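Local coordinates for protein ricin B lectin (Clostridium thermocellum, PDB 3VSF) that hydrolyses beta-1,3-galactan as an exo-beta-1,3-galactanase of glycosyl hydrolase family 43 and carries a ricin-type beta-trefoil domain that binds galactose, at residues M63-G67 / D68-W72; F48-T51 / S52-I56; W97-R100 / G101-L104. All coordinates share one frame; numbering follows the deposited sequence.

Contact 1: residues M63-G67 / D68-W72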
ATOM      1  N   MET A  63       6.830 -10.661   3.412  1.00 69.88           N
ATOM      2  CA  MET A  63       6.679 -11.762   2.467  1.00 72.63           C
ATOM      3  C   MET A  63       7.951 -12.053   1.676  1.00 74.42           C
ATOM      4  O   MET A  63       8.743 -11.155   1.391  1.00 73.00           O
ATOM      5  CB  MET A  63       5.514 -11.490   1.513  1.00 74.14           C
ATOM      6  CG  MET A  63       5.255 -12.599   0.509  1.00 75.88           C
ATOM      7  SD  MET A  63       3.686 -12.387  -0.349  1.00 76.49           S
ATOM      8  CE  MET A  63       2.550 -12.416   1.035  1.00 75.58           C
ATOM      9  N   LEU A  64       8.134 -13.322   1.325  1.00 77.08           N
ATOM     10  CA  LEU A  64       9.293 -13.752   0.554  1.00 78.66           C
ATOM     11  C   LEU A  64       8.875 -14.709  -0.555  1.00 75.46           C
ATOM     12  O   LEU A  64       8.060 -15.606  -0.339  1.00 75.66           O
ATOM     13  CB  LEU A  64      10.317 -14.429   1.467  1.00 77.17           C
ATOM     14  CG  LEU A  64      11.621 -14.886   0.807  1.00 76.54           C
ATOM     15  CD1 LEU A  64      12.404 -13.694   0.283  1.00 75.21           C
ATOM     16  CD2 LEU A  64      12.458 -15.689   1.787  1.00 81.26           C
ATOM     17  N   LYS A  65       9.434 -14.512  -1.743  1.00 76.08           N
ATOM     18  CA  LYS A  65       9.152 -15.383  -2.876  1.00 80.45           C
ATOM     19  C   LYS A  65      10.318 -16.330  -3.126  1.00 82.95           C
ATOM     20  O   LYS A  65      11.375 -15.916  -3.602  1.00 83.63           O
ATOM     21  CB  LYS A  65       8.867 -14.554  -4.131  1.00 77.99           C
ATOM     22  CG  LYS A  65       8.749 -15.368  -5.413  1.00 82.14           C
ATOM     23  CD  LYS A  65       7.664 -16.430  -5.310  1.00 86.87           C
ATOM     24  CE  LYS A  65       7.354 -17.036  -6.672  1.00 85.12           C
ATOM     25  NZ  LYS A  65       8.569 -17.584  -7.334  1.00 88.25           N
ATOM     26  N   HIS A  66      10.124 -17.602  -2.796  1.00 83.77           N
ATOM     27  CA  HIS A  66      11.159 -18.605  -3.005  1.00 86.43           C
ATOM     28  C   HIS A  66      10.577 -19.857  -3.651  1.00 88.26           C
ATOM     29  O   HIS A  66       9.609 -20.433  -3.154  1.00 87.24           O
ATOM     30  CB  HIS A  66      11.844 -18.957  -1.683  1.00 89.09           C
ATOM     31  CG  HIS A  66      13.089 -19.772  -1.848  1.00 89.52           C
ATOM     32  ND1 HIS A  66      13.108 -21.141  -1.692  1.00 88.52           N
ATOM     33  CD2 HIS A  66      14.356 -19.410  -2.157  1.00 88.00           C
ATOM     34  CE1 HIS A  66      14.335 -21.588  -1.897  1.00 90.76           C
ATOM     35  NE2 HIS A  66      15.111 -20.558  -2.181  1.00 89.89           N
ATOM     36  N   GLY A  67      11.174 -20.272  -4.763  1.00 87.85           N
ATOM     37  CA  GLY A  67      10.712 -21.444  -5.481  1.00 86.83           C
ATOM     38  C   GLY A  67       9.375 -21.213  -6.156  1.00 88.12           C
ATOM     39  O   GLY A  67       9.257 -20.378  -7.052  1.00 86.97           O
ATOM     40  N   ASP A  68       8.362 -21.953  -5.719  1.00 89.34           N
ATOM     41  CA  ASP A  68       7.038 -21.867  -6.323  1.00 91.10           C
ATOM     42  C   ASP A  68       6.018 -21.266  -5.363  1.00 91.42           C
ATOM     43  O   ASP A  68       4.826 -21.216  -5.668  1.00 91.11           O
ATOM     44  CB  ASP A  68       6.567 -23.252  -6.772  1.00 92.42           C
ATOM     45  CG  ASP A  68       7.570 -23.946  -7.675  1.00 94.74           C
ATOM     46  OD1 ASP A  68       8.325 -23.243  -8.380  1.00 94.90           O
ATOM     47  OD2 ASP A  68       7.601 -25.195  -7.680  1.00 93.90           O
ATOM     48  N   TYR A  69       6.483 -20.807  -4.206  1.00 89.42           N
ATOM     49  CA  TYR A  69       5.578 -20.317  -3.172  1.00 87.62           C
ATOM     50  C   TYR A  69       5.911 -18.915  -2.671  1.00 84.98           C
ATOM     51  O   TYR A  69       7.073 -18.511  -2.633  1.00 85.52           O
ATOM     52  CB  TYR A  69       5.553 -21.286  -1.986  1.00 87.34           C
ATOM     53  CG  TYR A  69       5.018 -22.659  -2.318  1.00 91.55           C
ATOM     54  CD1 TYR A  69       3.659 -22.934  -2.233  1.00 91.59           C
ATOM     55  CD2 TYR A  69       5.870 -23.683  -2.709  1.00 92.67           C
ATOM     56  CE1 TYR A  69       3.164 -24.188  -2.531  1.00 94.78           C
ATOM     57  CE2 TYR A  69       5.384 -24.942  -3.010  1.00 93.51           C
ATOM     58  CZ  TYR A  69       4.030 -25.189  -2.920  1.00 95.83           C
ATOM     59  OH  TYR A  69       3.539 -26.439  -3.219  1.00 95.05           O
ATOM     60  N   TYR A  70       4.872 -18.180  -2.291  1.00 82.80           N
ATOM     61  CA  TYR A  70       5.031 -16.911  -1.596  1.00 80.82           C
ATOM     62  C   TYR A  70       4.793 -17.145  -0.110  1.00 79.04           C
ATOM     63  O   TYR A  70       3.738 -17.640   0.285  1.00 78.92           O
ATOM     64  CB  TYR A  70       4.039 -15.872  -2.123  1.00 81.70           C
ATOM     65  CG  TYR A  70       4.348 -15.362  -3.514  1.00 80.70           C
ATOM     66  CD1 TYR A  70       5.161 -14.253  -3.701  1.00 79.64           C
ATOM     67  CD2 TYR A  70       3.821 -15.984  -4.636  1.00 80.93           C
ATOM     68  CE1 TYR A  70       5.446 -13.781  -4.969  1.00 80.53           C
ATOM     69  CE2 TYR A  70       4.100 -15.521  -5.909  1.00 82.55           C
ATOM     70  CZ  TYR A  70       4.913 -14.418  -6.070  1.00 82.95           C
ATOM     71  OH  TYR A  70       5.194 -13.952  -7.335  1.00 83.06           O
ATOM     72  N   TYR A  71       5.777 -16.797   0.711  1.00 77.44           N
ATOM     73  CA  TYR A  71       5.676 -17.018   2.149  1.00 77.00           C
ATOM     74  C   TYR A  71       5.361 -15.732   2.906  1.00 74.72           C
ATOM     75  O   TYR A  71       6.037 -14.718   2.739  1.00 72.26           O
ATOM     76  CB  TYR A  71       6.957 -17.659   2.687  1.00 77.44           C
ATOM     77  CG  TYR A  71       7.193 -19.062   2.171  1.00 81.47           C
ATOM     78  CD1 TYR A  71       7.971 -19.285   1.043  1.00 81.98           C
ATOM     79  CD2 TYR A  71       6.634 -20.161   2.809  1.00 83.34           C
ATOM     80  CE1 TYR A  71       8.186 -20.565   0.565  1.00 85.19           C
ATOM     81  CE2 TYR A  71       6.845 -21.444   2.341  1.00 84.00           C
ATOM     82  CZ  TYR A  71       7.623 -21.640   1.218  1.00 85.62           C
ATOM     83  OH  TYR A  71       7.836 -22.915   0.746  1.00 84.98           O
ATOM     84  N   TRP A  72       4.327 -15.789   3.738  1.00 74.83           N
ATOM     85  CA  TRP A  72       3.891 -14.632   4.510  1.00 75.91           C
ATOM     86  C   TRP A  72       4.179 -14.833   5.995  1.00 74.93           C
ATOM     87  O   TRP A  72       3.571 -15.682   6.647  1.00 74.92           O
ATOM     88  CB  TRP A  72       2.396 -14.387   4.288  1.00 74.75           C
ATOM     89  CG  TRP A  72       1.849 -13.199   5.026  1.00 72.21           C
ATOM     90  CD1 TRP A  72       2.557 -12.267   5.726  1.00 75.32           C
ATOM     91  CD2 TRP A  72       0.470 -12.821   5.137  1.00 71.73           C
ATOM     92  NE1 TRP A  72       1.707 -11.332   6.266  1.00 75.23           N
ATOM     93  CE2 TRP A  72       0.420 -11.650   5.918  1.00 73.54           C
ATOM     94  CE3 TRP A  72      -0.725 -13.360   4.652  1.00 74.38           C
ATOM     95  CZ2 TRP A  72      -0.778 -11.008   6.224  1.00 76.09           C
ATOM     96  CZ3 TRP A  72      -1.913 -12.721   4.956  1.00 74.64           C
ATOM     97  CH2 TRP A  72      -1.931 -11.558   5.735  1.00 74.99           C
TER
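Lys-65 lays its aliphatic chain across one face of the Tyr-70 ring. Lys-65 CD stands 3.4 Å from the centroid of the Tyr-70 ring, 11° off the ring normal, which is a CH-pi contact over the middle of the face. A bend at chi2 (57°) folds the lysine chain onto the ring, and a second bend at chi4 (55°) turns its amine on toward the turn. There Lys-65 NZ donates to Gly-67 O at 2.9 Å, from above the carbonyl plane; its cation-pi contribution to Tyr-70 is at most weak because of the distance. On the same face of the sheet, Met-63 SD lies 3.9 Å from Tyr-70 CB and approaches the ring obliquely, a Met-aromatic contact, while Met-63 CE reaches Trp-72 CB at 3.8 Å.

The frame is a tight beta hairpin with a type II' turn from His-66 to Tyr-69, Gly-67 taking the positive phi. It forms the first two strands of a four-stranded antiparallel sheet, one of five such sheets, consistent with the five-bladed beta-propeller of family 43. The hydrogen-bonded pair Leu-64 and Tyr-71 is joined in both directions, by Leu-64 N to Tyr-71 O at 2.9 Å and by Tyr-71 N to Leu-64 O at 2.8 Å. Nearer the turn, His-66 N donates to Tyr-69 O at 3.2 Å, and the return bond from Tyr-69 N is weak. Tyr-71, on the other face with Leu-64, has its ring edge toward the carbonyl oxygens of Leu-64 and His-66, and its side chain packs on Cys-88 and Arg-90 of strand 83-91.

Contact 2: residues F48-T51 / S52-I56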
ATOM      1  N   PHE A  48      -8.114 -11.562   6.558  1.00 75.03           N
ATOM      2  CA  PHE A  48      -8.102 -12.670   5.611  1.00 78.06           C
ATOM      3  C   PHE A  48      -8.132 -13.999   6.355  1.00 82.20           C
ATOM      4  O   PHE A  48      -7.563 -14.126   7.440  1.00 82.62           O
ATOM      5  CB  PHE A  48      -6.861 -12.606   4.719  1.00 77.20           C
ATOM      6  CG  PHE A  48      -6.605 -11.250   4.125  1.00 77.28           C
ATOM      7  CD1 PHE A  48      -7.623 -10.317   4.021  1.00 79.06           C
ATOM      8  CD2 PHE A  48      -5.341 -10.908   3.671  1.00 77.10           C
ATOM      9  CE1 PHE A  48      -7.386  -9.068   3.477  1.00 77.45           C
ATOM     10  CE2 PHE A  48      -5.097  -9.663   3.126  1.00 76.42           C
ATOM     11  CZ  PHE A  48      -6.119  -8.741   3.031  1.00 77.89           C
ATOM     12  N   LYS A  49      -8.799 -14.989   5.772  1.00 81.48           N
ATOM     13  CA  LYS A  49      -8.870 -16.313   6.377  1.00 82.37           C
ATOM     14  C   LYS A  49      -8.069 -17.334   5.579  1.00 83.39           C
ATOM     15  O   LYS A  49      -8.128 -17.358   4.349  1.00 78.84           O
ATOM     16  CB  LYS A  49     -10.323 -16.771   6.513  1.00 81.77           C
ATOM     17  CG  LYS A  49     -11.119 -16.015   7.563  1.00 78.06           C
ATOM     18  CD  LYS A  49     -12.472 -16.667   7.794  1.00 82.50           C
ATOM     19  CE  LYS A  49     -13.217 -16.005   8.940  1.00 86.56           C
ATOM     20  NZ  LYS A  49     -14.513 -16.684   9.222  1.00 87.31           N
ATOM     21  N   ASP A  50      -7.317 -18.171   6.285  1.00 86.38           N
ATOM     22  CA  ASP A  50      -6.538 -19.222   5.645  1.00 86.45           C
ATOM     23  C   ASP A  50      -7.453 -20.309   5.090  1.00 88.58           C
ATOM     24  O   ASP A  50      -8.664 -20.281   5.307  1.00 88.33           O
ATOM     25  CB  ASP A  50      -5.526 -19.821   6.626  1.00 87.33           C
ATOM     26  CG  ASP A  50      -6.176 -20.332   7.898  1.00 90.01           C
ATOM     27  OD1 ASP A  50      -7.309 -20.852   7.826  1.00 90.37           O
ATOM     28  OD2 ASP A  50      -5.552 -20.213   8.974  1.00 89.70           O
ATOM     29  N   THR A  51      -6.867 -21.262   4.375  1.00 86.48           N
ATOM     30  CA  THR A  51      -7.629 -22.352   3.779  1.00 86.64           C
ATOM     31  C   THR A  51      -8.409 -23.131   4.833  1.00 88.77           C
ATOM     32  O   THR A  51      -9.470 -23.687   4.548  1.00 88.88           O
ATOM     33  CB  THR A  51      -6.714 -23.322   3.010  1.00 85.76           C
ATOM     34  OG1 THR A  51      -5.703 -23.827   3.892  1.00 89.54           O
ATOM     35  CG2 THR A  51      -6.049 -22.613   1.841  1.00 86.49           C
ATOM     36  N   SER A  52      -7.878 -23.165   6.050  1.00 87.61           N
ATOM     37  CA  SER A  52      -8.510 -23.893   7.146  1.00 89.99           C
ATOM     38  C   SER A  52      -9.813 -23.230   7.584  1.00 90.49           C
ATOM     39  O   SER A  52     -10.637 -23.848   8.259  1.00 89.58           O
ATOM     40  CB  SER A  52      -7.555 -24.001   8.336  1.00 91.50           C
ATOM     41  OG  SER A  52      -6.328 -24.602   7.954  1.00 93.87           O
ATOM     42  N   GLY A  53      -9.991 -21.971   7.199  1.00 88.86           N
ATOM     43  CA  GLY A  53     -11.173 -21.218   7.578  1.00 88.10           C
ATOM     44  C   GLY A  53     -10.945 -20.397   8.831  1.00 89.82           C
ATOM     45  O   GLY A  53     -11.894 -19.916   9.452  1.00 90.24           O
ATOM     46  N   ASN A  54      -9.680 -20.237   9.204  1.00 88.34           N
ATOM     47  CA  ASN A  54      -9.318 -19.471  10.391  1.00 89.21           C
ATOM     48  C   ASN A  54      -8.669 -18.131  10.055  1.00 87.09           C
ATOM     49  O   ASN A  54      -8.002 -17.989   9.031  1.00 83.08           O
ATOM     50  CB  ASN A  54      -8.397 -20.288  11.300  1.00 89.32           C
ATOM     51  CG  ASN A  54      -9.142 -21.359  12.073  1.00 90.85           C
ATOM     52  OD1 ASN A  54      -9.332 -21.247  13.285  1.00 86.71           O
ATOM     53  ND2 ASN A  54      -9.576 -22.401  11.373  1.00 91.89           N
ATOM     54  N   VAL A  55      -8.870 -17.153  10.932  1.00 85.32           N
ATOM     55  CA  VAL A  55      -8.325 -15.815  10.736  1.00 82.00           C
ATOM     56  C   VAL A  55      -6.797 -15.812  10.731  1.00 83.65           C
ATOM     57  O   VAL A  55      -6.161 -16.270  11.680  1.00 84.57           O
ATOM     58  CB  VAL A  55      -8.838 -14.837  11.812  1.00 83.07           C
ATOM     59  CG1 VAL A  55      -8.759 -15.474  13.194  1.00 86.66           C
ATOM     60  CG2 VAL A  55      -8.055 -13.536  11.766  1.00 82.36           C
ATOM     61  N   ILE A  56      -6.217 -15.297   9.652  1.00 83.04           N
ATOM     62  CA  ILE A  56      -4.768 -15.172   9.542  1.00 79.71           C
ATOM     63  C   ILE A  56      -4.241 -14.143  10.540  1.00 80.43           C
ATOM     64  O   ILE A  56      -4.758 -13.030  10.625  1.00 82.00           O
ATOM     65  CB  ILE A  56      -4.345 -14.766   8.115  1.00 78.32           C
ATOM     66  CG1 ILE A  56      -4.759 -15.843   7.109  1.00 79.71           C
ATOM     67  CG2 ILE A  56      -2.845 -14.520   8.048  1.00 75.05           C
ATOM     68  CD1 ILE A  56      -4.382 -15.525   5.677  1.00 77.62           C
TER
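Lys-49 and Val-55 form a single backbone bridge, their CA atoms 4.4 Å apart, next to a type I beta turn that runs from Asp-50 to Gly-53. Two bonds flank the bridge: Ile-56 N donates to Phe-48 O at 2.8 Å, and Asp-50 N donates to Asn-54 O at 2.8 Å. The turn itself is closed by Gly-53 N and Asp-50 O, 2.9 Å apart.

Asp-50 also braces the turn with its side chain. Its CG sits between the backbone N and the carbonyl carbon (chi1 55°), which folds the carboxylate back over the turn. OD1 of Asp-50 accepts Asn-54 N at 2.8 Å, met from above the carboxylate plane. The two side chains run side by side in the same direction. At the open end of the loop, Ile-56 CD1 packs on Phe-48 CB at 3.9 Å. Lys-49 runs its extended chain along the loop toward the turn, with CD beside Gly-53 O.

The loop lies between strands 41-43 and 61-66. Phe-48 and Ile-56 both lean on Trp-72 of strand 69-77, Asp-50 and Ile-56 touch Tyr-89 of strand 83-91, and Tyr-323 OH is hydrogen-bonded to Ile-56 O.

Contact 3: residues W97-R100 / G101-L104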
ATOM      1  N   TRP A  97      -4.346 -18.755   1.542  1.00 81.69           N
ATOM      2  CA  TRP A  97      -3.171 -18.993   2.373  1.00 83.55           C
ATOM      3  C   TRP A  97      -3.286 -20.246   3.234  1.00 86.15           C
ATOM      4  O   TRP A  97      -4.341 -20.535   3.796  1.00 85.96           O
ATOM      5  CB  TRP A  97      -2.883 -17.770   3.243  1.00 81.43           C
ATOM      6  CG  TRP A  97      -2.487 -16.578   2.438  1.00 80.78           C
ATOM      7  CD1 TRP A  97      -3.295 -15.560   2.024  1.00 78.77           C
ATOM      8  CD2 TRP A  97      -1.183 -16.292   1.925  1.00 80.64           C
ATOM      9  NE1 TRP A  97      -2.570 -14.650   1.292  1.00 80.14           N
ATOM     10  CE2 TRP A  97      -1.270 -15.077   1.217  1.00 79.80           C
ATOM     11  CE3 TRP A  97       0.053 -16.941   2.001  1.00 81.44           C
ATOM     12  CZ2 TRP A  97      -0.170 -14.500   0.590  1.00 78.96           C
ATOM     13  CZ3 TRP A  97       1.143 -16.367   1.377  1.00 81.41           C
ATOM     14  CH2 TRP A  97       1.024 -15.159   0.679  1.00 81.11           C
ATOM     15  N   GLU A  98      -2.184 -20.982   3.333  1.00 85.15           N
ATOM     16  CA  GLU A  98      -2.139 -22.206   4.122  1.00 87.57           C
ATOM     17  C   GLU A  98      -1.291 -22.021   5.377  1.00 86.41           C
ATOM     18  O   GLU A  98      -0.184 -21.485   5.318  1.00 86.17           O
ATOM     19  CB  GLU A  98      -1.592 -23.360   3.280  1.00 89.09           C
ATOM     20  CG  GLU A  98      -1.384 -24.655   4.049  1.00 92.08           C
ATOM     21  CD  GLU A  98      -0.851 -25.771   3.172  1.00 97.45           C
ATOM     22  OE1 GLU A  98      -0.928 -25.641   1.932  1.00 96.45           O
ATOM     23  OE2 GLU A  98      -0.352 -26.776   3.723  1.00 96.56           O
ATOM     24  N   TYR A  99      -1.821 -22.465   6.511  1.00 87.07           N
ATOM     25  CA  TYR A  99      -1.111 -22.378   7.780  1.00 84.45           C
ATOM     26  C   TYR A  99       0.083 -23.329   7.779  1.00 83.79           C
ATOM     27  O   TYR A  99      -0.027 -24.473   7.339  1.00 85.37           O
ATOM     28  CB  TYR A  99      -2.057 -22.723   8.931  1.00 84.38           C
ATOM     29  CG  TYR A  99      -1.534 -22.356  10.300  1.00 84.25           C
ATOM     30  CD1 TYR A  99      -0.453 -21.498  10.448  1.00 83.47           C
ATOM     31  CD2 TYR A  99      -2.121 -22.873  11.447  1.00 85.40           C
ATOM     32  CE1 TYR A  99       0.025 -21.163  11.700  1.00 86.07           C
ATOM     33  CE2 TYR A  99      -1.648 -22.545  12.701  1.00 84.08           C
ATOM     34  CZ  TYR A  99      -0.576 -21.691  12.822  1.00 85.87           C
ATOM     35  OH  TYR A  99      -0.106 -21.363  14.073  1.00 85.05           O
ATOM     36  N   ARG A 100       1.224 -22.853   8.270  1.00 83.87           N
ATOM     37  CA  ARG A 100       2.437 -23.667   8.304  1.00 84.07           C
ATOM     38  C   ARG A 100       3.073 -23.689   9.692  1.00 83.80           C
ATOM     39  O   ARG A 100       4.173 -24.210   9.871  1.00 84.17           O
ATOM     40  CB  ARG A 100       3.447 -23.173   7.264  1.00 85.32           C
ATOM     41  CG  ARG A 100       2.936 -23.219   5.833  1.00 84.50           C
ATOM     42  CD  ARG A 100       2.748 -24.650   5.349  1.00 88.09           C
ATOM     43  NE  ARG A 100       3.930 -25.161   4.658  1.00 90.53           N
ATOM     44  CZ  ARG A 100       4.025 -26.384   4.145  1.00 92.37           C
ATOM     45  NH1 ARG A 100       3.006 -27.227   4.247  1.00 92.72           N
ATOM     46  NH2 ARG A 100       5.135 -26.765   3.530  1.00 92.51           N
ATOM     47  N   GLY A 101       2.374 -23.121  10.670  1.00 83.51           N
ATOM     48  CA  GLY A 101       2.844 -23.121  12.043  1.00 83.10           C
ATOM     49  C   GLY A 101       3.703 -21.922  12.389  1.00 84.28           C
ATOM     50  O   GLY A 101       3.859 -21.003  11.585  1.00 83.19           O
ATOM     51  N   GLU A 102       4.264 -21.932  13.594  1.00 84.04           N
ATOM     52  CA  GLU A 102       5.117 -20.844  14.055  1.00 81.11           C
ATOM     53  C   GLU A 102       6.591 -21.142  13.810  1.00 83.13           C
ATOM     54  O   GLU A 102       7.199 -21.937  14.526  1.00 87.13           O
ATOM     55  CB  GLU A 102       4.884 -20.567  15.542  1.00 81.79           C
ATOM     56  CG  GLU A 102       3.821 -19.514  15.829  1.00 85.63           C
ATOM     57  CD  GLU A 102       2.434 -19.936  15.385  1.00 88.06           C
ATOM     58  OE1 GLU A 102       2.227 -21.142  15.135  1.00 89.34           O
ATOM     59  OE2 GLU A 102       1.551 -19.059  15.284  1.00 89.83           O
ATOM     60  N   VAL A 103       7.159 -20.500  12.794  1.00 83.99           N
ATOM     61  CA  VAL A 103       8.578 -20.645  12.499  1.00 83.59           C
ATOM     62  C   VAL A 103       9.411 -20.152  13.677  1.00 80.73           C
ATOM     63  O   VAL A 103      10.568 -20.536  13.838  1.00 82.61           O
ATOM     64  CB  VAL A 103       8.976 -19.870  11.230  1.00 81.89           C
ATOM     65  CG1 VAL A 103       8.274 -20.450  10.012  1.00 79.55           C
ATOM     66  CG2 VAL A 103       8.655 -18.391  11.385  1.00 79.58           C
ATOM     67  N   LEU A 104       8.808 -19.298  14.498  1.00 79.85           N
ATOM     68  CA  LEU A 104       9.456 -18.802  15.704  1.00 78.86           C
ATOM     69  C   LEU A 104       8.430 -18.718  16.827  1.00 81.18           C
ATOM     70  O   LEU A 104       7.317 -18.233  16.626  1.00 82.14           O
ATOM     71  CB  LEU A 104      10.081 -17.429  15.454  1.00 75.58           C
ATOM     72  CG  LEU A 104      11.105 -16.949  16.484  1.00 74.87           C
ATOM     73  CD1 LEU A 104      12.354 -17.815  16.429  1.00 76.98           C
ATOM     74  CD2 LEU A 104      11.458 -15.489  16.256  1.00 75.52           C
TER
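Tyr-99 reaches forward along its own strand to Glu-102, past a break in the extended chain. Walking from Glu-98, the first carboxylate turns to a different set of partners: OE2 of Glu-98 is in a salt bridge with NH1 of Arg-100 at 3.4 Å, and OE1 pairs with Arg-90 of the adjacent strand.

Tyr-99, next in sequence, carries the contact. With CG opposite the backbone N about the first side-chain bond (chi1 -166°), the ring is directed along the chain, and Tyr-99 CE1 comes to 3.2 Å from Gly-101 N, obliquely to the ring plane. The phenol then donates from Tyr-99 OH to Glu-102 OE1 at 2.6 Å. The acceptor uses its syn lone pair, on the side of the second oxygen, and lies near the ring plane at the ring's edge, while the carboxylate and ring planes stand 86° apart. Glu-102 bends at chi2 (65°) to bring its carboxylate back to the phenol. Its other oxygen, OE2, is hydrogen-bonded by Ser-87 OG and Tyr-76 OH, and these bonds at both oxygens should limit rotation of the group.

Arg-100 follows, its side chain ending away from 101-104; its main partner is Asp-157, in a salt bridge with NH2, with Glu-98 as the second. Arg-100 leaves the extended backbone region and Gly-101 has a positive phi, so that the strand is interrupted before Glu-102.

Strand 98-105 is one of the two edge strands of the four-stranded sheet, opposite 61-66, and pairs with strand 83-91, Glu-98 bonding through its backbone to Arg-90 and Leu-104 to Val-86. At the corner formed by Val-103 and Leu-104, the leucine packs on Met-133 and Met-135 of strand 131-138.

In the fold
All three contacts meet around Trp-97. Contacts 1 and 3 reach the same four-stranded sheet, at its first strand pair and its last strand, with centres about 13 Å apart; Trp-97 bridges them, its CZ3 lying 3.7 Å from Trp-72 CB. The loop of contact 2 packs beside this sheet, its centre about 11 Å from that of contact 3. There Thr-51 N and Trp-97 O, 2.7 Å apart, probably form a hydrogen bond, and Ile-56 CD1 rests on Trp-97 CB at 3.6 Å. Contact 2 touches contact 1 through Ile-56 CG2 and Trp-72 CZ3, at 3.7 Å. The galactose-binding residues, such as Asp-422 and Asn-440, lie away from all three, in the beta-trefoil part.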